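Long-range contacts in DNA repair protein RAD7 (Saccharomyces cerevisiae, PDB 5ZB2), which helps promote global genome nucleotide excision repair, removing damage from nontranscribing DNA as part of the global genome repair complex, and interacts with Elc1: residues L374-V379 with G394-G399; Y202-E207 with L231-R236; D248-M253 with S276-T281. One frame throughout, in Å; residues are numbered along the deposited sequence.

Interaction 1 of 3, residues L374-V379 with G394-G399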
loop_
_atom_site.group_PDB
_atom_site.type_symbol
_atom_site.label_atom_id
_atom_site.label_comp_id
_atom_site.label_asym_id
_atom_site.label_seq_id
_atom_site.Cartn_x
_atom_site.Cartn_y
_atom_site.Cartn_z
ATOM N N LEU A 374 -36.465 -30.777 -8.710
ATOM C CA LEU A 374 -36.543 -30.171 -7.387
ATOM C C LEU A 374 -35.638 -30.935 -6.425
ATOM O O LEU A 374 -35.767 -32.154 -6.280
ATOM C CB LEU A 374 -37.985 -30.170 -6.892
ATOM C CG LEU A 374 -38.275 -29.434 -5.581
ATOM C CD1 LEU A 374 -37.824 -27.982 -5.643
ATOM C CD2 LEU A 374 -39.758 -29.506 -5.261
ATOM N N THR A 375 -34.721 -30.220 -5.772
ATOM C CA THR A 375 -33.741 -30.839 -4.890
ATOM C C THR A 375 -33.831 -30.384 -3.439
ATOM O O THR A 375 -33.434 -31.141 -2.551
ATOM C CB THR A 375 -32.315 -30.563 -5.395
ATOM O OG1 THR A 375 -32.013 -29.171 -5.249
ATOM C CG2 THR A 375 -32.181 -30.953 -6.862
ATOM N N VAL A 376 -34.334 -29.181 -3.171
ATOM C CA VAL A 376 -34.422 -28.654 -1.814
ATOM C C VAL A 376 -35.793 -28.028 -1.607
ATOM O O VAL A 376 -36.279 -27.273 -2.457
ATOM C CB VAL A 376 -33.308 -27.623 -1.531
ATOM C CG1 VAL A 376 -33.417 -27.090 -0.101
ATOM C CG2 VAL A 376 -31.935 -28.240 -1.772
ATOM N N ILE A 377 -36.409 -28.338 -0.469
ATOM C CA ILE A 377 -37.677 -27.745 -0.059
ATOM C C ILE A 377 -37.540 -27.340 1.401
ATOM O O ILE A 377 -37.326 -28.196 2.267
ATOM C CB ILE A 377 -38.863 -28.711 -0.235
ATOM C CG1 ILE A 377 -38.994 -29.154 -1.696
ATOM C CG2 ILE A 377 -40.160 -28.054 0.244
ATOM C CD1 ILE A 377 -40.019 -30.262 -1.894
ATOM N N ASP A 378 -37.667 -26.045 1.674
ATOM C CA ASP A 378 -37.629 -25.546 3.041
ATOM C C ASP A 378 -39.033 -25.621 3.630
ATOM O O ASP A 378 -39.959 -24.983 3.119
ATOM C CB ASP A 378 -37.094 -24.114 3.083
ATOM C CG ASP A 378 -36.727 -23.670 4.489
ATOM O OD1 ASP A 378 -37.359 -24.143 5.461
ATOM O OD2 ASP A 378 -35.795 -22.850 4.622
ATOM N N VAL A 379 -39.189 -26.413 4.691
ATOM C CA VAL A 379 -40.470 -26.588 5.361
ATOM C C VAL A 379 -40.418 -26.073 6.799
ATOM O O VAL A 379 -41.219 -26.480 7.637
ATOM C CB VAL A 379 -40.924 -28.061 5.318
ATOM C CG1 VAL A 379 -41.134 -28.512 3.874
ATOM C CG2 VAL A 379 -39.915 -28.955 6.023
ATOM N N GLY A 394 -32.887 -37.933 -4.194
ATOM C CA GLY A 394 -32.411 -36.657 -4.684
ATOM C C GLY A 394 -32.986 -35.450 -3.972
ATOM O O GLY A 394 -32.403 -34.362 -4.064
ATOM N N LEU A 395 -34.102 -35.603 -3.265
ATOM C CA LEU A 395 -34.782 -34.485 -2.627
ATOM C C LEU A 395 -34.460 -34.466 -1.139
ATOM O O LEU A 395 -34.516 -35.506 -0.474
ATOM C CB LEU A 395 -36.294 -34.575 -2.842
ATOM C CG LEU A 395 -37.106 -33.318 -2.515
ATOM C CD1 LEU A 395 -38.358 -33.276 -3.376
ATOM C CD2 LEU A 395 -37.484 -33.251 -1.037
ATOM N N THR A 396 -34.130 -33.284 -0.623
ATOM C CA THR A 396 -33.817 -33.096 0.784
ATOM C C THR A 396 -34.704 -31.998 1.354
ATOM O O THR A 396 -34.933 -30.972 0.704
ATOM C CB THR A 396 -32.340 -32.732 0.985
ATOM O OG1 THR A 396 -32.107 -31.397 0.523
ATOM C CG2 THR A 396 -31.443 -33.692 0.215
ATOM N N LEU A 397 -35.198 -32.217 2.568
ATOM C CA LEU A 397 -36.055 -31.260 3.254
ATOM C C LEU A 397 -35.266 -30.581 4.364
ATOM O O LEU A 397 -34.665 -31.256 5.207
ATOM C CB LEU A 397 -37.295 -31.946 3.834
ATOM C CG LEU A 397 -38.201 -32.699 2.857
ATOM C CD1 LEU A 397 -39.398 -33.272 3.601
ATOM C CD2 LEU A 397 -38.661 -31.809 1.715
ATOM N N ILE A 398 -35.274 -29.251 4.362
ATOM C CA ILE A 398 -34.600 -28.455 5.380
ATOM C C ILE A 398 -35.656 -27.741 6.211
ATOM O O ILE A 398 -36.754 -27.433 5.730
ATOM C CB ILE A 398 -33.606 -27.451 4.755
ATOM C CG1 ILE A 398 -34.319 -26.544 3.745
ATOM C CG2 ILE A 398 -32.456 -28.202 4.099
ATOM C CD1 ILE A 398 -33.421 -25.533 3.052
ATOM N N GLY A 399 -35.322 -27.486 7.473
ATOM C CA GLY A 399 -36.256 -26.862 8.387
ATOM C C GLY A 399 -37.090 -27.831 9.194
ATOM O O GLY A 399 -38.208 -27.486 9.596
#
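V376, I377 and D378 pair in parallel register with T396, L397 and I398, the two short strand axes approaching to 4.8 Å at 25°. Four backbone hydrogen bonds hold the ladder: T396 N to T375 O, I377 N to T396 O, I398 N to I377 O, and V379 N to I398 O, the last spanning 2.8 Å. T396 OG1 adds a weak bond to T375 O at 3.4 Å.

On one face, I377 carries the apolar contact: its CB meets L397 CD2 at 3.7 Å, while its CD1 touches L395 CD1. On the other face, I398 CG1 lies between its own backbone N and carbonyl carbon (chi1 56°), 3.5 Å from D378 CA. The chain ends with I398 CD1 against V376 CG1 at 3.5 Å, and the D378 side chain crosses it at about a right angle. D378 OD1 sits 3.4 Å from I398 O, but both are acceptors; OD1 instead accepts from F380 N. G399 has backbone angles at which a CB would press on the carbonyl O of I398.

Strand 396-398 is the last strand of this chain, at the C-terminal end of the leucine-rich repeat solenoid. T396, on this strand, packs on K44 of the Elongin-C chain. I377, V379 and L397 all rest on I364 of helix 361-370, and strand 350-352 flanks strand 376-378.

Interaction 2 of 3, residues Y202-E207 with L231-R236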
loop_
_atom_site.group_PDB
_atom_site.type_symbol
_atom_site.label_atom_id
_atom_site.label_comp_id
_atom_site.label_asym_id
_atom_site.label_seq_id
_atom_site.Cartn_x
_atom_site.Cartn_y
_atom_site.Cartn_z
ATOM N N TYR A 202 -33.946 10.632 -13.788
ATOM C CA TYR A 202 -32.590 10.422 -14.277
ATOM C C TYR A 202 -32.379 9.093 -14.984
ATOM O O TYR A 202 -31.451 8.987 -15.793
ATOM C CB TYR A 202 -31.595 10.519 -13.116
ATOM C CG TYR A 202 -31.379 11.926 -12.611
ATOM C CD1 TYR A 202 -30.432 12.756 -13.198
ATOM C CD2 TYR A 202 -32.107 12.419 -11.537
ATOM C CE1 TYR A 202 -30.226 14.038 -12.740
ATOM C CE2 TYR A 202 -31.906 13.703 -11.072
ATOM C CZ TYR A 202 -30.962 14.508 -11.677
ATOM O OH TYR A 202 -30.750 15.787 -11.219
ATOM N N LEU A 203 -33.194 8.079 -14.701
ATOM C CA LEU A 203 -32.979 6.743 -15.256
ATOM C C LEU A 203 -33.690 6.664 -16.604
ATOM O O LEU A 203 -34.761 6.074 -16.747
ATOM C CB LEU A 203 -33.474 5.676 -14.287
ATOM C CG LEU A 203 -32.820 5.650 -12.906
ATOM C CD1 LEU A 203 -33.393 4.509 -12.082
ATOM C CD2 LEU A 203 -31.304 5.521 -13.013
ATOM N N VAL A 204 -33.062 7.266 -17.615
ATOM C CA VAL A 204 -33.682 7.436 -18.925
ATOM C C VAL A 204 -33.087 6.521 -19.982
ATOM O O VAL A 204 -33.580 6.514 -21.119
ATOM C CB VAL A 204 -33.602 8.904 -19.388
ATOM C CG1 VAL A 204 -34.302 9.813 -18.382
ATOM C CG2 VAL A 204 -32.154 9.331 -19.587
ATOM N N ASN A 205 -32.057 5.744 -19.655
ATOM C CA ASN A 205 -31.457 4.865 -20.650
ATOM C C ASN A 205 -32.504 3.904 -21.198
ATOM O O ASN A 205 -33.166 3.188 -20.440
ATOM C CB ASN A 205 -30.292 4.087 -20.047
ATOM C CG ASN A 205 -29.401 3.461 -21.104
ATOM O OD1 ASN A 205 -29.748 2.442 -21.703
ATOM N ND2 ASN A 205 -28.239 4.068 -21.333
ATOM N N ASP A 206 -32.649 3.890 -22.522
ATOM C CA ASP A 206 -33.660 3.073 -23.181
ATOM C C ASP A 206 -33.388 1.576 -23.084
ATOM O O ASP A 206 -34.189 0.795 -23.606
ATOM C CB ASP A 206 -33.770 3.484 -24.651
ATOM C CG ASP A 206 -34.213 4.926 -24.823
ATOM O OD1 ASP A 206 -35.117 5.367 -24.082
ATOM O OD2 ASP A 206 -33.652 5.623 -25.695
ATOM N N GLU A 207 -32.297 1.153 -22.437
ATOM C CA GLU A 207 -31.994 -0.264 -22.260
ATOM C C GLU A 207 -32.002 -0.681 -20.791
ATOM O O GLU A 207 -31.501 -1.759 -20.459
ATOM C CB GLU A 207 -30.639 -0.597 -22.889
ATOM C CG GLU A 207 -30.606 -0.490 -24.401
ATOM C CD GLU A 207 -29.201 -0.612 -24.957
ATOM O OE1 GLU A 207 -28.265 -0.069 -24.332
ATOM O OE2 GLU A 207 -29.031 -1.259 -26.011
ATOM N N LEU A 231 -41.859 2.849 -13.539
ATOM C CA LEU A 231 -42.239 1.806 -14.484
ATOM C C LEU A 231 -42.623 2.392 -15.836
ATOM O O LEU A 231 -42.371 1.770 -16.874
ATOM C CB LEU A 231 -43.391 0.974 -13.918
ATOM C CG LEU A 231 -43.041 0.041 -12.756
ATOM C CD1 LEU A 231 -44.298 -0.605 -12.188
ATOM C CD2 LEU A 231 -42.048 -1.027 -13.195
ATOM N N GLY A 232 -43.230 3.580 -15.849
ATOM C CA GLY A 232 -43.519 4.250 -17.103
ATOM C C GLY A 232 -42.280 4.554 -17.915
ATOM O O GLY A 232 -42.384 4.822 -19.116
ATOM N N GLN A 233 -41.106 4.517 -17.286
ATOM C CA GLN A 233 -39.836 4.776 -17.949
ATOM C C GLN A 233 -39.120 3.494 -18.363
ATOM O O GLN A 233 -38.687 3.370 -19.513
ATOM C CB GLN A 233 -38.938 5.602 -17.018
ATOM C CG GLN A 233 -37.608 6.018 -17.620
ATOM C CD GLN A 233 -37.765 7.029 -18.738
ATOM O OE1 GLN A 233 -37.563 6.714 -19.912
ATOM N NE2 GLN A 233 -38.124 8.255 -18.375
ATOM N N ILE A 234 -39.000 2.526 -17.454
ATOM C CA ILE A 234 -38.140 1.363 -17.667
ATOM C C ILE A 234 -38.915 0.082 -17.929
ATOM O O ILE A 234 -38.292 -0.929 -18.292
ATOM C CB ILE A 234 -37.178 1.150 -16.476
ATOM C CG1 ILE A 234 -37.954 0.750 -15.214
ATOM C CG2 ILE A 234 -36.365 2.415 -16.222
ATOM C CD1 ILE A 234 -37.068 0.354 -14.038
ATOM N N GLY A 235 -40.239 0.078 -17.756
ATOM C CA GLY A 235 -40.987 -1.169 -17.822
ATOM C C GLY A 235 -40.752 -1.957 -19.097
ATOM O O GLY A 235 -40.818 -3.191 -19.093
ATOM N N ARG A 236 -40.457 -1.264 -20.197
ATOM C CA ARG A 236 -40.379 -1.922 -21.498
ATOM C C ARG A 236 -39.235 -2.931 -21.557
ATOM O O ARG A 236 -39.397 -4.026 -22.108
ATOM C CB ARG A 236 -40.230 -0.863 -22.590
ATOM C CG ARG A 236 -40.025 -1.404 -23.998
ATOM C CD ARG A 236 -39.955 -0.263 -25.006
ATOM N NE ARG A 236 -39.108 0.830 -24.529
ATOM C CZ ARG A 236 -37.803 0.942 -24.765
ATOM N NH1 ARG A 236 -37.163 0.032 -25.489
ATOM N NH2 ARG A 236 -37.132 1.974 -24.276
HETATM O O HOH W 1 -36.441 7.281 -22.344
#
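Q233 reaches from helix 224-234 to the backbone of L203 and V204. Its CB heads toward the 202-207 loop, and CG, anti to the backbone N (chi1 -176°), presses against L203 O at 3.0 Å, a tight approach for a carbon. The chain then bends (chi2 68°), which sets CD beside the same carbonyl and close to V204 CA. At the tip the amide divides its roles: NE2 lies 4.1 Å from V204 CG1, whereas OE1 is 2.7 Å from water 1. That water is also 2.9 Å from D206 OD1, bridging the two side chains, although it has more acceptors around it than protons to give. An alanine here would probably leave L203 O without its close neighbour and the water without its bond to OE1.

The contact joins the loop after helix 199-202 to the C-terminal part of helix 224-234, two helices that follow one another along the leucine-rich repeat solenoid with strand 210-214 between them.

Farther along, R236 approaches D206 obliquely. Its NH2 makes a weak hydrogen bond to D206 O at 3.2 Å and a long salt bridge to D206 OD1 at 4.0 Å, with the carboxylate and guanidinium planes 57° apart. D206 CB lies at the guanidinium edge, in plane. The loop is shaped by an Asx turn, in which N205 OD1 accepts from E207 N at 2.9 Å, while N205 ND2 donates to S180 O.

Interaction 3 of 3, residues D248-M253 with S276-T281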
loop_
_atom_site.group_PDB
_atom_site.type_symbol
_atom_site.label_atom_id
_atom_site.label_comp_id
_atom_site.label_asym_id
_atom_site.label_seq_id
_atom_site.Cartn_x
_atom_site.Cartn_y
_atom_site.Cartn_z
ATOM N N ASP A 248 -45.150 0.231 1.943
ATOM C CA ASP A 248 -46.107 1.274 1.597
ATOM C C ASP A 248 -46.781 1.046 0.248
ATOM O O ASP A 248 -47.760 1.735 -0.060
ATOM C CB ASP A 248 -45.404 2.635 1.595
ATOM C CG ASP A 248 -46.367 3.792 1.756
ATOM O OD1 ASP A 248 -46.934 3.939 2.862
ATOM O OD2 ASP A 248 -46.540 4.564 0.786
ATOM N N LEU A 249 -46.288 0.109 -0.561
ATOM C CA LEU A 249 -46.849 -0.131 -1.882
ATOM C C LEU A 249 -48.158 -0.911 -1.786
ATOM O O LEU A 249 -48.339 -1.757 -0.906
ATOM C CB LEU A 249 -45.850 -0.893 -2.754
ATOM C CG LEU A 249 -44.517 -0.183 -3.004
ATOM C CD1 LEU A 249 -43.594 -1.046 -3.847
ATOM C CD2 LEU A 249 -44.732 1.170 -3.664
ATOM N N THR A 250 -49.075 -0.618 -2.711
ATOM C CA THR A 250 -50.411 -1.203 -2.709
ATOM C C THR A 250 -50.754 -1.718 -4.102
ATOM O O THR A 250 -49.956 -1.633 -5.041
ATOM C CB THR A 250 -51.465 -0.182 -2.262
ATOM O OG1 THR A 250 -51.649 0.789 -3.298
ATOM C CG2 THR A 250 -51.033 0.520 -0.981
ATOM N N ASP A 251 -51.975 -2.242 -4.236
ATOM C CA ASP A 251 -52.439 -2.724 -5.534
ATOM C C ASP A 251 -52.336 -1.644 -6.605
ATOM O O ASP A 251 -52.233 -1.961 -7.797
ATOM C CB ASP A 251 -53.883 -3.218 -5.426
ATOM C CG ASP A 251 -53.990 -4.580 -4.758
ATOM O OD1 ASP A 251 -52.939 -5.222 -4.520
ATOM O OD2 ASP A 251 -55.134 -5.015 -4.488
ATOM N N SER A 252 -52.362 -0.371 -6.204
ATOM C CA SER A 252 -52.236 0.716 -7.170
ATOM C C SER A 252 -50.976 0.555 -8.009
ATOM O O SER A 252 -50.999 0.728 -9.234
ATOM C CB SER A 252 -52.233 2.061 -6.444
ATOM O OG SER A 252 -51.958 3.111 -7.349
ATOM N N MET A 253 -49.857 0.223 -7.361
ATOM C CA MET A 253 -48.627 -0.043 -8.100
ATOM C C MET A 253 -48.821 -1.195 -9.075
ATOM O O MET A 253 -48.263 -1.187 -10.179
ATOM C CB MET A 253 -47.487 -0.351 -7.126
ATOM C CG MET A 253 -46.131 -0.524 -7.781
ATOM S SD MET A 253 -45.785 -2.205 -8.346
ATOM C CE MET A 253 -45.483 -3.035 -6.783
ATOM N N SER A 276 -44.665 -7.215 1.141
ATOM C CA SER A 276 -45.709 -6.277 0.719
ATOM C C SER A 276 -47.059 -6.826 1.171
ATOM O O SER A 276 -47.780 -7.488 0.424
ATOM C CB SER A 276 -45.661 -6.061 -0.789
ATOM O OG SER A 276 -44.451 -5.423 -1.174
ATOM N N ASP A 277 -47.402 -6.532 2.428
ATOM C CA ASP A 277 -48.618 -7.045 3.045
ATOM C C ASP A 277 -49.886 -6.332 2.584
ATOM O O ASP A 277 -50.974 -6.688 3.050
ATOM C CB ASP A 277 -48.511 -6.947 4.571
ATOM C CG ASP A 277 -48.632 -5.523 5.074
ATOM O OD1 ASP A 277 -48.115 -4.605 4.404
ATOM O OD2 ASP A 277 -49.253 -5.318 6.137
ATOM N N GLN A 278 -49.788 -5.337 1.699
ATOM C CA GLN A 278 -50.974 -4.666 1.174
ATOM C C GLN A 278 -51.346 -5.118 -0.234
ATOM O O GLN A 278 -52.463 -4.838 -0.678
ATOM C CB GLN A 278 -50.777 -3.145 1.189
ATOM C CG GLN A 278 -50.757 -2.550 2.593
ATOM C CD GLN A 278 -50.863 -1.038 2.595
ATOM O OE1 GLN A 278 -51.961 -0.481 2.563
ATOM N NE2 GLN A 278 -49.721 -0.363 2.640
ATOM N N ILE A 279 -50.453 -5.821 -0.932
ATOM C CA ILE A 279 -50.760 -6.338 -2.259
ATOM C C ILE A 279 -51.674 -7.550 -2.134
ATOM O O ILE A 279 -51.399 -8.479 -1.361
ATOM C CB ILE A 279 -49.461 -6.681 -3.004
ATOM C CG1 ILE A 279 -48.641 -5.400 -3.208
ATOM C CG2 ILE A 279 -49.769 -7.371 -4.332
ATOM C CD1 ILE A 279 -47.349 -5.585 -3.986
ATOM N N THR A 280 -52.757 -7.555 -2.907
ATOM C CA THR A 280 -53.783 -8.583 -2.803
ATOM C C THR A 280 -53.581 -9.677 -3.845
ATOM O O THR A 280 -52.887 -9.505 -4.850
ATOM C CB THR A 280 -55.182 -7.980 -2.974
ATOM O OG1 THR A 280 -55.347 -7.540 -4.329
ATOM C CG2 THR A 280 -55.384 -6.806 -2.027
ATOM N N THR A 281 -54.219 -10.819 -3.587
ATOM C CA THR A 281 -54.241 -11.907 -4.558
ATOM C C THR A 281 -54.873 -11.456 -5.869
ATOM O O THR A 281 -54.438 -11.864 -6.952
ATOM C CB THR A 281 -55.014 -13.091 -3.980
ATOM O OG1 THR A 281 -54.469 -13.432 -2.699
ATOM C CG2 THR A 281 -54.945 -14.297 -4.909
HETATM O O HOH W 2 -47.440 -3.637 0.962
HETATM O O HOH W 3 -53.654 -2.737 -1.819
#
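D251 and I279 bring their backbones together, CA to CA 5.2 Å, where the start of helix 251-261 meets a type I beta turn running from S276 to I279. Each segment leads into a helix of the leucine-rich repeat solenoid, the first reaching its opening turn, and each has a threonine N-cap: T250 OG1 accepts from S252 N, and T280 caps a backbone N just past the segment.

The D251 carboxylate grips the second helix start with both oxygens. CG is set beside D251's own backbone N, anti to the carbonyl carbon (chi1 -76°), and the carboxylate it carries faces T280. OD1 takes T280 N on its syn lone pair at 2.8 Å, nearly straight with 167° at the hydrogen. OD2 accepts from T280 OG1, also on the syn side but 22° out of the carboxylate plane; the 2.5 Å from OD2 to OG1 is too short to be exact. The two side chains cross at about a right angle. S283 OG lies in hydrogen-bonding contact with D251 OD1 as well as with T280 O.

Q278 covers the preceding loop. Its CB lies by L249 O, and its side chain lies beside that of T250, pointing the same way, OE1 3.8 Å from T250 CG2. The polar ends go to other partners: Q278 NE2 to I247 O, T250 OG1 to D224 OD2. Deeper in, M253 CE meets I279 CD1 at 4.2 Å, and I279 also packs on I254 within helix 251-261.

Two waters bridge the backbones. Water 2 donates to L249 O and accepts from Q278 N at 3.0 Å. Water 3 accepts from D251 N at 3.0 Å and donates to Q278 O at 2.7 Å.

Overall arrangement
The three contacts follow one another along this chain, the C-terminal leucine-rich repeat part of Rad7, none nested in another. Interactions 2 and 3 are near neighbours, with centres 22 Å apart and nearest atoms about 4 Å apart, yet they do not touch; helix 224-234 relates them, supplying Q233 to interaction 2 and D224 and I227 to the surroundings of interaction 3. Interaction 1 lies farther on, its centre 30 Å from that of interaction 3 and 38 Å from that of interaction 2, on the opposite side of the chain's centre from the latter. It alone touches Elongin-C. The glycol pockets use residues between W23 and K124, none of them in these contacts.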